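Local coordinates for putative hemin transport system, substrate-binding protein (Burkholderia cenocepacia J2315, PDB 5GIZ), which binds heme in the periplasm and, as the substrate-binding component of a bacterial heme-uptake system, probably delivers it to a membrane transporter, at residues A[156-161]-A[221-226]; A[179-184]-A[264-269]; A[192-197]-A[227-232]. All coordinates share one frame; numbering follows the deposited sequence. Where two conformers were deposited one is given.

Contact 1 (A[156-161]-A[221-226])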
loop_
_atom_site.group_PDB
_atom_site.type_symbol
_atom_site.label_atom_id
_atom_site.label_comp_id
_atom_site.label_asym_id
_atom_site.label_seq_id
_atom_site.Cartn_x
_atom_site.Cartn_y
_atom_site.Cartn_z
ATOM N N LEU A 156 -6.211 -5.456 9.660
ATOM C CA LEU A 156 -6.231 -5.844 8.255
ATOM C C LEU A 156 -7.552 -6.526 7.901
ATOM O O LEU A 156 -8.194 -6.184 6.923
ATOM C CB LEU A 156 -5.069 -6.793 7.961
ATOM C CG LEU A 156 -4.945 -7.238 6.490
ATOM C CD1 LEU A 156 -4.809 -6.026 5.567
ATOM C CD2 LEU A 156 -3.786 -8.194 6.326
ATOM N N ASN A 157 -7.912 -7.507 8.710
ATOM C CA ASN A 157 -9.090 -8.310 8.466
ATOM C C ASN A 157 -9.479 -9.065 9.732
ATOM O O ASN A 157 -8.833 -8.927 10.800
ATOM C CB ASN A 157 -8.848 -9.271 7.278
ATOM C CG ASN A 157 -7.791 -10.311 7.560
ATOM O OD1 ASN A 157 -7.806 -10.963 8.597
ATOM N ND2 ASN A 157 -6.876 -10.490 6.613
ATOM N N HIS A 158 -10.542 -9.874 9.623
ATOM C CA HIS A 158 -11.036 -10.680 10.722
ATOM C C HIS A 158 -11.191 -12.095 10.223
ATOM O O HIS A 158 -11.539 -12.323 9.051
ATOM C CB HIS A 158 -12.440 -10.245 11.155
ATOM C CG HIS A 158 -12.483 -8.985 11.953
ATOM N ND1 HIS A 158 -12.303 -7.745 11.386
ATOM C CD2 HIS A 158 -12.738 -8.769 13.263
ATOM C CE1 HIS A 158 -12.422 -6.813 12.318
ATOM N NE2 HIS A 158 -12.713 -7.409 13.466
ATOM N N THR A 159 -10.942 -13.054 11.105
ATOM C CA THR A 159 -11.442 -14.413 10.918
ATOM C C THR A 159 -12.419 -14.668 12.055
ATOM O O THR A 159 -12.005 -14.832 13.216
ATOM C CB THR A 159 -10.304 -15.441 10.949
ATOM O OG1 THR A 159 -9.366 -15.186 9.895
ATOM C CG2 THR A 159 -10.865 -16.837 10.742
ATOM N N GLY A 160 -13.721 -14.656 11.757
ATOM C CA GLY A 160 -14.718 -14.732 12.817
ATOM C C GLY A 160 -14.616 -13.519 13.717
ATOM O O GLY A 160 -14.497 -12.391 13.241
ATOM N N THR A 161 -14.618 -13.762 15.020
ATOM C CA THR A 161 -14.534 -12.681 16.000
ATOM C C THR A 161 -13.100 -12.191 16.254
ATOM O O THR A 161 -12.908 -11.311 17.096
ATOM C CB THR A 161 -15.136 -13.098 17.362
ATOM O OG1 THR A 161 -14.403 -14.206 17.924
ATOM C CG2 THR A 161 -16.625 -13.458 17.218
ATOM N N ALA A 221 -20.444 -0.467 13.427
ATOM C CA ALA A 221 -21.028 -1.041 14.674
ATOM C C ALA A 221 -20.516 -2.485 14.855
ATOM O O ALA A 221 -20.106 -2.897 15.947
ATOM C CB ALA A 221 -22.536 -1.006 14.608
ATOM N N ALA A 222 -20.488 -3.232 13.762
ATOM C CA ALA A 222 -19.938 -4.580 13.788
ATOM C C ALA A 222 -18.488 -4.653 14.245
ATOM O O ALA A 222 -18.088 -5.489 15.051
ATOM C CB ALA A 222 -20.100 -5.223 12.416
ATOM N N LEU A 223 -17.683 -3.743 13.717
ATOM C CA LEU A 223 -16.306 -3.676 14.110
ATOM C C LEU A 223 -16.189 -3.397 15.617
ATOM O O LEU A 223 -15.320 -3.970 16.289
ATOM C CB LEU A 223 -15.620 -2.536 13.352
ATOM C CG LEU A 223 -14.134 -2.299 13.654
ATOM C CD1 LEU A 223 -13.271 -3.501 13.327
ATOM C CD2 LEU A 223 -13.697 -1.041 12.902
ATOM N N LEU A 224 -16.962 -2.443 16.108
ATOM C CA LEU A 224 -16.844 -1.999 17.520
ATOM C C LEU A 224 -17.398 -3.039 18.493
ATOM O O LEU A 224 -17.039 -3.054 19.673
ATOM C CB LEU A 224 -17.518 -0.621 17.728
ATOM C CG LEU A 224 -16.732 0.561 17.098
ATOM C CD1 LEU A 224 -17.549 1.852 17.144
ATOM C CD2 LEU A 224 -15.395 0.787 17.800
ATOM N N ALA A 225 -18.228 -3.928 17.978
ATOM C CA ALA A 225 -18.749 -5.051 18.757
ATOM C C ALA A 225 -17.838 -6.283 18.763
ATOM O O ALA A 225 -18.094 -7.234 19.509
ATOM C CB ALA A 225 -20.095 -5.424 18.213
ATOM N N THR A 226 -16.808 -6.291 17.934
ATOM C CA THR A 226 -15.743 -7.315 17.994
ATOM C C THR A 226 -15.328 -7.516 19.473
ATOM O O THR A 226 -15.141 -6.528 20.213
ATOM C CB THR A 226 -14.511 -6.885 17.165
ATOM O OG1 THR A 226 -14.883 -6.771 15.794
ATOM C CG2 THR A 226 -13.337 -7.925 17.271
#
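H158 NE2 donates a hydrogen bond of 3.2 Å to T226 OG1, and this bond opens a short chain of hydrogen bonds at the end of helix 220-225. T226 OG1 in turn donates a hydrogen bond to L223 O (2.9 Å), landing above the carbonyl plane on the same face as the backbone N of T226, so that one oxygen is held by two donors. T226 can do this because OG1 stands beside its backbone N (chi1 -63°), turned back over the last turn of the helix. The hydroxyl lies 31° out of the imidazole plane, while the methyl CG2 of T226 sits in that plane at the ring edge. L223 CD1 comes to the edge as well, 3.6 Å from H158 CE1, and crosses the histidine at about a right angle. Here the packing is close. Beyond it the contact thins toward solvent, where the carbonyl O of exposed T161 packs against T226 CG2 at 3.4 Å. H158 is a heme-contacting residue in this protein, although no heme is bound here. Its ring also touches V217 of helix 211-217 and A163 of strand 162-166, while L223 reaches onto V207 and I209 of strand 206-210.

Contact 2 (A[179-184]-A[264-269])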
loop_
_atom_site.group_PDB
_atom_site.type_symbol
_atom_site.label_atom_id
_atom_site.label_comp_id
_atom_site.label_asym_id
_atom_site.label_seq_id
_atom_site.Cartn_x
_atom_site.Cartn_y
_atom_site.Cartn_z
ATOM N N ALA A 179 2.188 9.546 10.133
ATOM C CA ALA A 179 1.097 10.433 10.444
ATOM C C ALA A 179 1.173 11.006 11.851
ATOM O O ALA A 179 0.198 11.663 12.257
ATOM C CB ALA A 179 -0.227 9.749 10.217
ATOM N N GLY A 180 2.266 10.794 12.580
ATOM C CA GLY A 180 2.453 11.419 13.890
ATOM C C GLY A 180 1.878 10.607 15.022
ATOM O O GLY A 180 1.695 11.135 16.119
ATOM N N ALA A 181 1.563 9.349 14.782
ATOM C CA ALA A 181 0.985 8.483 15.777
ATOM C C ALA A 181 1.921 7.337 16.148
ATOM O O ALA A 181 3.054 7.287 15.660
ATOM C CB ALA A 181 -0.348 7.965 15.283
ATOM N N ARG A 182 1.472 6.448 17.021
ATOM C CA ARG A 182 2.256 5.282 17.467
ATOM C C ARG A 182 1.439 4.017 17.237
ATOM O O ARG A 182 0.236 4.004 17.466
ATOM C CB ARG A 182 2.540 5.420 18.969
ATOM C CG ARG A 182 3.631 4.537 19.558
ATOM C CD ARG A 182 3.789 4.901 21.042
ATOM N NE ARG A 182 4.814 4.153 21.763
ATOM C CZ ARG A 182 5.269 4.487 22.973
ATOM N NH1 ARG A 182 4.795 5.560 23.609
ATOM N NH2 ARG A 182 6.216 3.755 23.552
ATOM N N ASN A 183 2.072 2.934 16.820
ATOM C CA ASN A 183 1.381 1.674 16.700
ATOM C C ASN A 183 1.017 1.152 18.077
ATOM O O ASN A 183 1.904 1.003 18.949
ATOM C CB ASN A 183 2.231 0.685 15.890
ATOM C CG ASN A 183 1.456 -0.549 15.476
ATOM O OD1 ASN A 183 0.358 -0.815 15.968
ATOM N ND2 ASN A 183 2.014 -1.347 14.537
ATOM N N ALA A 184 -0.262 0.891 18.279
ATOM C CA ALA A 184 -0.739 0.395 19.583
ATOM C C ALA A 184 -0.182 -1.007 19.841
ATOM O O ALA A 184 0.052 -1.386 20.969
ATOM C CB ALA A 184 -2.233 0.373 19.623
ATOM N N ARG A 264 -4.943 13.812 8.745
ATOM C CA ARG A 264 -6.177 14.589 8.847
ATOM C C ARG A 264 -7.233 13.751 9.534
ATOM O O ARG A 264 -7.923 14.223 10.431
ATOM C CB ARG A 264 -6.740 14.988 7.459
ATOM C CG ARG A 264 -8.055 15.730 7.458
ATOM C CD ARG A 264 -8.776 15.826 6.100
ATOM N NE ARG A 264 -8.027 16.679 5.203
ATOM C CZ ARG A 264 -7.376 16.268 4.138
ATOM N NH1 ARG A 264 -7.424 15.022 3.749
ATOM N NH2 ARG A 264 -6.699 17.149 3.396
ATOM N N ARG A 265 -7.386 12.518 9.086
ATOM C CA ARG A 265 -8.424 11.650 9.637
ATOM C C ARG A 265 -8.249 11.301 11.108
ATOM O O ARG A 265 -9.192 11.311 11.932
ATOM C CB ARG A 265 -8.665 10.391 8.793
ATOM C CG ARG A 265 -9.115 10.730 7.356
ATOM C CD ARG A 265 -9.582 9.497 6.588
ATOM N NE ARG A 265 -9.948 9.943 5.272
ATOM C CZ ARG A 265 -10.708 9.279 4.413
ATOM N NH1 ARG A 265 -11.211 8.079 4.694
ATOM N NH2 ARG A 265 -10.993 9.850 3.300
ATOM N N LEU A 266 -7.004 11.090 11.478
ATOM C CA LEU A 266 -6.719 10.790 12.883
ATOM C C LEU A 266 -6.966 12.068 13.704
ATOM O O LEU A 266 -7.494 11.989 14.831
ATOM C CB LEU A 266 -5.269 10.368 13.055
ATOM C CG LEU A 266 -4.878 9.009 12.497
ATOM C CD1 LEU A 266 -3.418 8.762 12.749
ATOM C CD2 LEU A 266 -5.620 7.865 13.159
ATOM N N SER A 267 -6.593 13.216 13.152
ATOM C CA SER A 267 -6.758 14.501 13.817
ATOM C C SER A 267 -8.235 14.846 14.038
ATOM O O SER A 267 -8.644 15.341 15.121
ATOM C CB SER A 267 -6.055 15.622 13.071
ATOM O OG SER A 267 -4.663 15.359 13.061
ATOM N N ASP A 268 -9.063 14.595 13.013
ATOM C CA ASP A 268 -10.493 14.797 13.153
ATOM C C ASP A 268 -11.023 13.845 14.218
ATOM O O ASP A 268 -11.847 14.225 15.088
ATOM C CB ASP A 268 -11.184 14.497 11.808
ATOM C CG ASP A 268 -11.087 15.632 10.764
ATOM O OD1 ASP A 268 -10.584 16.729 11.049
ATOM O OD2 ASP A 268 -11.572 15.374 9.636
ATOM N N ALA A 269 -10.585 12.581 14.159
ATOM C CA ALA A 269 -11.084 11.590 15.076
ATOM C C ALA A 269 -10.772 11.919 16.538
ATOM O O ALA A 269 -11.580 11.590 17.407
ATOM C CB ALA A 269 -10.545 10.223 14.769
#
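The Schellman motif that ends helix 171-178 sets A179 and A181 against L266 of helix 255-269, with G180 at the C-prime position between them. G180 takes a positive phi (88°); the chain turns there, and the methyls of both alanines point toward helix 255-269. One branch of L266 does all the touching. Its CD1 lies 4.2 Å from A179 CB and 4.1 Å from A181 CB, so a single methyl bridges the two ends of the turn. CD1 lies anti to CA (chi2 180°), which reaches it out toward the alanines. The contact is small, wholly apolar and buried; A179 also rests on L262 and H263, and L266 on V152 and P144. Just past the turn, N183 is fixed by polar bonds instead: its ND2 donates to D173 OD1 and A166 O, and its OD1 accepts from M185 N. Strand 182-183 runs parallel to strand 151-159. The arrangement is thus a Schellman C-cap leading from helix 171-178 into a parallel strand, with helix 255-269 packed over it, in the alpha/beta C-terminal lobe of a periplasmic binding protein.

Contact 3 (A[192-197]-A[227-232])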
loop_
_atom_site.group_PDB
_atom_site.type_symbol
_atom_site.label_atom_id
_atom_site.label_comp_id
_atom_site.label_asym_id
_atom_site.label_seq_id
_atom_site.Cartn_x
_atom_site.Cartn_y
_atom_site.Cartn_z
ATOM N N LYS A 192 -0.462 -10.573 13.195
ATOM C CA LYS A 192 -0.779 -11.663 14.105
ATOM C C LYS A 192 -2.243 -11.543 14.551
ATOM O O LYS A 192 -2.764 -10.411 14.632
ATOM C CB LYS A 192 0.230 -11.652 15.275
ATOM C CG LYS A 192 -0.340 -11.723 16.682
ATOM C CD LYS A 192 0.561 -11.082 17.742
ATOM C CE LYS A 192 1.962 -11.648 17.799
ATOM N NZ LYS A 192 1.946 -13.047 18.290
ATOM N N PRO A 193 -2.927 -12.688 14.790
ATOM C CA PRO A 193 -4.271 -12.650 15.380
ATOM C C PRO A 193 -4.261 -11.980 16.734
ATOM O O PRO A 193 -3.399 -12.284 17.581
ATOM C CB PRO A 193 -4.652 -14.127 15.496
ATOM C CG PRO A 193 -3.916 -14.769 14.370
ATOM C CD PRO A 193 -2.588 -14.053 14.313
ATOM N N LEU A 194 -5.206 -11.070 16.931
ATOM C CA LEU A 194 -5.300 -10.274 18.128
ATOM C C LEU A 194 -6.044 -11.002 19.221
ATOM O O LEU A 194 -7.190 -11.354 19.043
ATOM C CB LEU A 194 -6.046 -8.971 17.806
ATOM C CG LEU A 194 -6.231 -7.958 18.926
ATOM C CD1 LEU A 194 -4.925 -7.317 19.385
ATOM C CD2 LEU A 194 -7.273 -6.925 18.460
ATOM N N THR A 195 -5.395 -11.177 20.357
ATOM C CA THR A 195 -6.040 -11.776 21.511
ATOM C C THR A 195 -6.596 -10.629 22.345
ATOM O O THR A 195 -6.033 -9.520 22.329
ATOM C CB THR A 195 -5.023 -12.560 22.334
ATOM O OG1 THR A 195 -3.988 -11.669 22.785
ATOM C CG2 THR A 195 -4.407 -13.667 21.486
ATOM N N THR A 196 -7.681 -10.888 23.079
ATOM C CA THR A 196 -8.324 -9.830 23.875
ATOM C C THR A 196 -7.352 -9.280 24.915
ATOM O O THR A 196 -7.411 -8.111 25.246
ATOM C CB THR A 196 -9.629 -10.286 24.577
ATOM O OG1 THR A 196 -9.315 -11.270 25.566
ATOM C CG2 THR A 196 -10.666 -10.833 23.571
ATOM N N GLU A 197 -6.441 -10.124 25.384
ATOM C CA GLU A 197 -5.338 -9.712 26.262
ATOM C C GLU A 197 -4.381 -8.731 25.597
ATOM O O GLU A 197 -4.059 -7.678 26.172
ATOM C CB GLU A 197 -4.566 -10.963 26.708
ATOM C CG GLU A 197 -3.185 -10.769 27.313
ATOM C CD GLU A 197 -2.641 -12.077 27.873
ATOM O OE1 GLU A 197 -2.885 -13.138 27.250
ATOM O OE2 GLU A 197 -1.977 -12.053 28.934
ATOM N N PRO A 227 -15.207 -8.777 19.933
ATOM C CA PRO A 227 -14.890 -8.984 21.350
ATOM C C PRO A 227 -13.672 -8.216 21.772
ATOM O O PRO A 227 -12.638 -8.259 21.104
ATOM C CB PRO A 227 -14.659 -10.492 21.428
ATOM C CG PRO A 227 -15.591 -11.047 20.414
ATOM C CD PRO A 227 -15.548 -10.048 19.279
ATOM N N GLY A 228 -13.830 -7.423 22.838
ATOM C CA GLY A 228 -12.730 -6.706 23.414
ATOM C C GLY A 228 -12.640 -5.265 22.943
ATOM O O GLY A 228 -11.995 -4.479 23.621
ATOM N N PHE A 229 -13.233 -4.929 21.796
ATOM C CA PHE A 229 -13.034 -3.578 21.230
ATOM C C PHE A 229 -13.759 -2.528 22.004
ATOM O O PHE A 229 -13.231 -1.444 22.091
ATOM C CB PHE A 229 -13.449 -3.463 19.756
ATOM C CG PHE A 229 -12.418 -4.004 18.794
ATOM C CD1 PHE A 229 -11.934 -5.307 18.905
ATOM C CD2 PHE A 229 -11.908 -3.191 17.817
ATOM C CE1 PHE A 229 -10.958 -5.777 18.033
ATOM C CE2 PHE A 229 -10.946 -3.659 16.949
ATOM C CZ PHE A 229 -10.476 -4.948 17.052
ATOM N N GLY A 230 -14.936 -2.837 22.548
ATOM C CA GLY A 230 -15.683 -1.846 23.347
ATOM C C GLY A 230 -14.921 -1.304 24.523
ATOM O O GLY A 230 -14.953 -0.090 24.757
ATOM N N ALA A 231 -14.207 -2.176 25.227
ATOM C CA ALA A 231 -13.515 -1.814 26.429
ATOM C C ALA A 231 -12.098 -1.389 26.129
ATOM O O ALA A 231 -11.142 -1.895 26.727
ATOM C CB ALA A 231 -13.509 -2.983 27.400
ATOM N N THR A 232 -11.964 -0.405 25.257
ATOM C CA THR A 232 -10.688 0.230 24.948
ATOM C C THR A 232 -10.991 1.711 24.820
ATOM O O THR A 232 -12.145 2.117 24.669
ATOM C CB THR A 232 -10.094 -0.231 23.596
ATOM O OG1 THR A 232 -10.987 0.123 22.551
ATOM C CG2 THR A 232 -9.858 -1.713 23.555
#
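L194 meets F229 where strand 191-193 has given way to the approach to helix 196-202. L194 points its side chain toward 227-232. With CG anti to the backbone N (chi1 -179°), its CD2 methyl is carried to the CE1 and CZ atoms of F229, 3.9 Å from F229 CE1 and 4.0 Å from F229 CZ. The approach is oblique to the ring, and the two side chains are skewed to each other, so the methyl meets two neighbouring ring carbons at nearly equal distance. L199 of helix 196-202 lies against both side chains.

T195 faces away and serves its own helix as N-cap, its OG1 accepting from A198 N. T196 follows and brings the two backbones closest, its CA standing 5.4 Å from that of G228, a residue with positive phi (97°) and no side chain at the approach. The methyl CG2 of T196 comes within 4.1 Å of P227 O, an oxygen that also lies in the plane of the F229 ring, at its edge. Later in the same loop, T232 OG1 donates to F229 O at 2.8 Å, so the residue that carries the phenyl ring is also held through its carbonyl; the same hydroxyl accepts from G235 N as the N-cap of helix 233-237.

The chemistry is thus divided: these polar bonds lie within 227-232 or join each segment to its own surroundings, whereas the two segments meet by van der Waals contact. Such an interface depends on shape more than on direction, and the phenyl ring it holds lies only about 5 Å from the side chain of heme-contacting H158.

Followed from the N terminus, the chain first lays down 156-161, then 179-184 and 192-197, and only later returns to all three. Contact 1 closes the first loop at 221-226, and contact 3 closes the next at once, at 227-232, so the two cross and also touch, T161 CB lying 3.6 Å from P227 CD. Contact 2 closes last, at 264-269; its loop crosses that of contact 1 and encloses contact 3. All three reach the same mixed sheet. Contacts 1 and 3 join strand 151-159 and the end of strand 191-193 to helix 220-225 and the loop after it, beside heme-contacting H158, whereas contact 2, centred about 20 Å from each, brings in the C-terminal helix.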